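Local coordinates for Melibiose/raffinose/stachyose-binding protein MelE (Bacillus subtilis subsp. subtilis str. 168, PDB 4R6H), which binds melibiose, raffinose and stachyose as the solute-binding component of an ABC transporter that imports these sugars, at residues K236-Q239 and L243-I246; I257-M260 and K264-F267. All coordinates share one frame; numbering follows the deposited sequence.

How the contacts relate
Contact 1 and contact 2 follow one another along the chain. The first closes before the second opens, and their centres are 16 Å apart. Their nearest atoms stay about 7 Å from each other, so they do not touch. Each sits where a helix ends: helix 229-240 in contact 1, helix 256-261 in contact 2. From there the chain runs into a loop in the first case and into strand 265-269 in the second. Strand 182-185 links them, since it packs against both and pairs in parallel with 265-269. Helix 163-177 also borders both. The two contacts thus belong to the same alpha/beta lobe of this binding protein, which has the two-lobed form of its family.

Contact 1: residues K236-Q239 and L243-I246; sequences KQMQ and LINI
The flat peptide group that joins Met238 to Gln239 meets Leu243 at its edge and Ile244 over one face. At the edge, Leu243 N donates to Met238 O at 2.8 Å. The donor lies in the carbonyl plane, and the N-H...O angle is 157°. Over the face comes Ile244 CG1, which is 3.8 Å from Gln239 CA. The Gln239 amide is gripped at its polar ends. Its OE1 accepts Lys236 NZ in the amide plane, on a lone pair, at 2.8 Å. Its NE2 bonds to Asp397 OD1, which also forms a salt bridge with Lys236 NZ. This pins the amide's rotation.

The apolar contacts lie close to the backbone. Ile244 CG2 approaches Met238 CB at 3.8 Å. Ile244 CG1 stands between its own N and carbonyl carbon (chi1 61°), and this carries CD1 to 4.0 Å from Gln239 CB. The Met238 chain is extended and leads away to Phe166, Ile167 and Leu170 of helix 163-177. Phe184 of strand 182-185 touches both Met238 and Ile244.

A backbone bond from residue i+5 to residue i is typical of a helix C-terminus. Here it turns the chain out of helix 229-240 into a loop whose first residues, Leu243 and Ile244, are buried.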
loop_
_atom_site.group_PDB
_atom_site.type_symbol
_atom_site.label_atom_id
_atom_site.label_comp_id
_atom_site.label_asym_id
_atom_site.label_seq_id
_atom_site.Cartn_x
_atom_site.Cartn_y
_atom_site.Cartn_z
ATOM N N LYS A 236 -16.493 15.406 4.249
ATOM C CA LYS A 236 -17.822 15.895 4.530
ATOM C C LYS A 236 -18.356 16.762 3.387
ATOM O O LYS A 236 -19.528 16.602 3.052
ATOM C CB LYS A 236 -17.848 16.656 5.864
ATOM C CG LYS A 236 -19.289 16.997 6.304
ATOM C CD LYS A 236 -20.020 15.715 6.698
ATOM C CE LYS A 236 -21.421 16.001 7.206
ATOM N NZ LYS A 236 -22.072 14.739 7.629
ATOM N N GLN A 237 -17.496 17.595 2.808
ATOM C CA GLN A 237 -17.852 18.324 1.567
ATOM C C GLN A 237 -18.281 17.392 0.457
ATOM O O GLN A 237 -19.333 17.549 -0.183
ATOM C CB GLN A 237 -16.688 19.149 1.093
ATOM C CG GLN A 237 -16.387 20.311 1.972
ATOM C CD GLN A 237 -15.082 20.962 1.600
ATOM O OE1 GLN A 237 -14.649 20.938 0.416
ATOM N NE2 GLN A 237 -14.434 21.554 2.593
ATOM N N MET A 238 -17.505 16.338 0.254
ATOM C CA MET A 238 -17.849 15.395 -0.804
ATOM C C MET A 238 -19.179 14.733 -0.523
ATOM O O MET A 238 -19.982 14.544 -1.409
ATOM C CB MET A 238 -16.743 14.325 -0.929
ATOM C CG MET A 238 -15.428 14.916 -1.363
ATOM S SD MET A 238 -14.079 13.684 -1.276
ATOM C CE MET A 238 -12.785 14.534 -2.158
ATOM N N GLN A 239 -19.421 14.331 0.721
ATOM C CA GLN A 239 -20.707 13.748 1.052
ATOM C C GLN A 239 -21.851 14.745 0.815
ATOM O O GLN A 239 -22.830 14.474 0.123
ATOM C CB GLN A 239 -20.694 13.295 2.504
ATOM C CG GLN A 239 -21.970 12.617 2.943
ATOM C CD GLN A 239 -22.146 12.635 4.449
ATOM O OE1 GLN A 239 -22.042 13.691 5.074
ATOM N NE2 GLN A 239 -22.431 11.483 5.029
ATOM N N LEU A 243 -20.770 14.205 -4.108
ATOM C CA LEU A 243 -19.602 13.854 -4.970
ATOM C C LEU A 243 -19.136 12.434 -4.701
ATOM O O LEU A 243 -18.338 11.895 -5.458
ATOM C CB LEU A 243 -18.478 14.792 -4.732
ATOM C CG LEU A 243 -18.862 16.276 -4.861
ATOM C CD1 LEU A 243 -17.687 17.193 -4.592
ATOM C CD2 LEU A 243 -19.498 16.528 -6.215
ATOM N N ILE A 244 -19.602 11.846 -3.611
ATOM C CA ILE A 244 -19.439 10.424 -3.344
ATOM C C ILE A 244 -20.783 9.724 -3.515
ATOM O O ILE A 244 -21.839 10.377 -3.673
ATOM C CB ILE A 244 -18.715 10.144 -1.989
ATOM C CG1 ILE A 244 -19.509 10.712 -0.811
ATOM C CG2 ILE A 244 -17.293 10.701 -2.012
ATOM C CD1 ILE A 244 -19.065 10.155 0.536
ATOM N N ASN A 245 -20.763 8.405 -3.571
ATOM C CA ASN A 245 -21.975 7.664 -3.676
ATOM C C ASN A 245 -22.898 7.871 -2.461
ATOM O O ASN A 245 -22.465 7.846 -1.315
ATOM C CB ASN A 245 -21.743 6.167 -3.922
ATOM C CG ASN A 245 -20.620 5.548 -3.094
ATOM O OD1 ASN A 245 -19.542 6.118 -2.965
ATOM N ND2 ASN A 245 -20.853 4.348 -2.600
ATOM N N ILE A 246 -24.175 8.035 -2.770
ATOM C CA ILE A 246 -25.218 8.228 -1.757
ATOM C C ILE A 246 -25.284 7.080 -0.764
ATOM O O ILE A 246 -25.543 7.316 0.421
ATOM C CB ILE A 246 -26.607 8.479 -2.440
ATOM C CG1 ILE A 246 -27.654 8.970 -1.423
ATOM C CG2 ILE A 246 -27.112 7.246 -3.154
ATOM C CD1 ILE A 246 -27.359 10.334 -0.834
#

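Contact 2: residues I257-M260 and K264-F267; sequences IELM and KIAF
Leu259 and Lys264 are joined by one direct backbone hydrogen bond. Lys264 N donates to Leu259 O at 3.1 Å. A water adds a second link. It donates to Met260 O at 2.8 Å and to Ile265 O at 2.7 Å, so one molecule serves both carbonyls.

The apolar contacts fall on Lys264, just before the strand, and on Ile265, its first residue. Ile265 CG1 lies anti to the carbonyl carbon (chi1 -69°), which brings CD1 to 3.6 Å from Leu259 CB. Trp185 of strand 182-185 touches both Leu259 and Ile265. The Lys264 chain is extended and crosses the Leu259 side chain at about a right angle. Its CD is 3.9 Å from Leu259 CD2. Met260 was modelled in two conformers; in one it bends across Ile265, so its sulfur contacts there are doubtful.

The polar ends meet at Gln262, in the turn between the segments. Lys264 NZ bonds to Gln262 OE1, and Glu258 OE2 accepts Gln262 NE2. That amide thus bridges two opposite charges whose atoms, Lys264 NZ and Glu258 OE2, stay 6.2 Å apart.

Backbone bonds from Lys264 and Ala266 to Val182 set the strand beside its parallel neighbour. The whole is a helix-to-strand turn of an alpha/beta fold, with helix 256-261 feeding strand 265-269 of the mixed sheet.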
loop_
_atom_site.group_PDB
_atom_site.type_symbol
_atom_site.label_atom_id
_atom_site.label_comp_id
_atom_site.label_asym_id
_atom_site.label_seq_id
_atom_site.Cartn_x
_atom_site.Cartn_y
_atom_site.Cartn_z
ATOM N N ILE A 257 -16.263 -3.833 -9.061
ATOM C CA ILE A 257 -15.863 -4.215 -10.420
ATOM C C ILE A 257 -17.050 -4.057 -11.362
ATOM O O ILE A 257 -16.896 -3.460 -12.446
ATOM C CB ILE A 257 -15.321 -5.637 -10.477
ATOM C CG1 ILE A 257 -13.966 -5.722 -9.758
ATOM C CG2 ILE A 257 -15.196 -6.099 -11.912
ATOM C CD1 ILE A 257 -13.497 -7.137 -9.467
ATOM N N GLU A 258 -18.210 -4.587 -10.986
ATOM C CA GLU A 258 -19.392 -4.497 -11.857
ATOM C C GLU A 258 -19.786 -3.029 -12.106
ATOM O O GLU A 258 -20.059 -2.641 -13.259
ATOM C CB GLU A 258 -20.608 -5.279 -11.282
ATOM C CG GLU A 258 -21.908 -5.098 -12.089
ATOM C CD GLU A 258 -23.050 -6.064 -11.742
ATOM O OE1 GLU A 258 -22.826 -6.985 -10.933
ATOM O OE2 GLU A 258 -24.185 -5.900 -12.287
ATOM N N LEU A 259 -19.762 -2.183 -11.092
ATOM C CA LEU A 259 -20.151 -0.790 -11.289
ATOM C C LEU A 259 -19.142 -0.049 -12.174
ATOM O O LEU A 259 -19.529 0.723 -13.070
ATOM C CB LEU A 259 -20.310 -0.029 -9.973
ATOM C CG LEU A 259 -21.498 -0.435 -9.147
ATOM C CD1 LEU A 259 -21.356 0.216 -7.767
ATOM C CD2 LEU A 259 -22.836 -0.069 -9.792
ATOM N N MET A 260 -17.847 -0.282 -11.965
ATOM C CA MET A 260 -16.840 0.348 -12.777
ATOM C C MET A 260 -16.969 -0.102 -14.255
ATOM O O MET A 260 -16.874 0.706 -15.164
ATOM C CB MET A 260 -15.457 0.031 -12.172
ATOM C CG MET A 260 -14.270 0.797 -12.746
ATOM S SD MET A 260 -14.381 2.605 -12.831
ATOM C CE MET A 260 -13.097 3.166 -11.761
ATOM N N LYS A 264 -20.302 3.463 -14.357
ATOM C CA LYS A 264 -21.049 4.099 -13.293
ATOM C C LYS A 264 -20.198 4.870 -12.274
ATOM O O LYS A 264 -20.757 5.549 -11.383
ATOM C CB LYS A 264 -21.993 3.096 -12.642
ATOM C CG LYS A 264 -23.152 2.747 -13.580
ATOM C CD LYS A 264 -24.087 1.683 -13.024
ATOM C CE LYS A 264 -25.199 1.350 -14.019
ATOM N NZ LYS A 264 -25.687 -0.048 -13.838
ATOM N N ILE A 265 -18.870 4.803 -12.444
ATOM C CA ILE A 265 -17.953 5.381 -11.454
ATOM C C ILE A 265 -16.835 6.110 -12.150
ATOM O O ILE A 265 -16.171 5.527 -13.015
ATOM C CB ILE A 265 -17.334 4.278 -10.556
ATOM C CG1 ILE A 265 -18.379 3.651 -9.612
ATOM C CG2 ILE A 265 -16.196 4.832 -9.702
ATOM C CD1 ILE A 265 -17.895 2.389 -8.931
ATOM N N ALA A 266 -16.566 7.363 -11.798
ATOM C CA ALA A 266 -15.427 8.082 -12.393
ATOM C C ALA A 266 -14.098 7.800 -11.702
ATOM O O ALA A 266 -13.142 7.408 -12.353
ATOM C CB ALA A 266 -15.689 9.577 -12.458
ATOM N N PHE A 267 -14.036 8.008 -10.393
ATOM C CA PHE A 267 -12.825 7.803 -9.586
ATOM C C PHE A 267 -13.104 6.881 -8.409
ATOM O O PHE A 267 -14.197 6.859 -7.849
ATOM C CB PHE A 267 -12.352 9.098 -8.982
ATOM C CG PHE A 267 -11.825 10.105 -9.953
ATOM C CD1 PHE A 267 -10.469 10.135 -10.272
ATOM C CD2 PHE A 267 -12.656 11.109 -10.467
ATOM C CE1 PHE A 267 -9.966 11.126 -11.097
ATOM C CE2 PHE A 267 -12.156 12.084 -11.321
ATOM C CZ PHE A 267 -10.815 12.101 -11.632
HETATM O O HOH W 1 -16.994 3.459 -14.623
#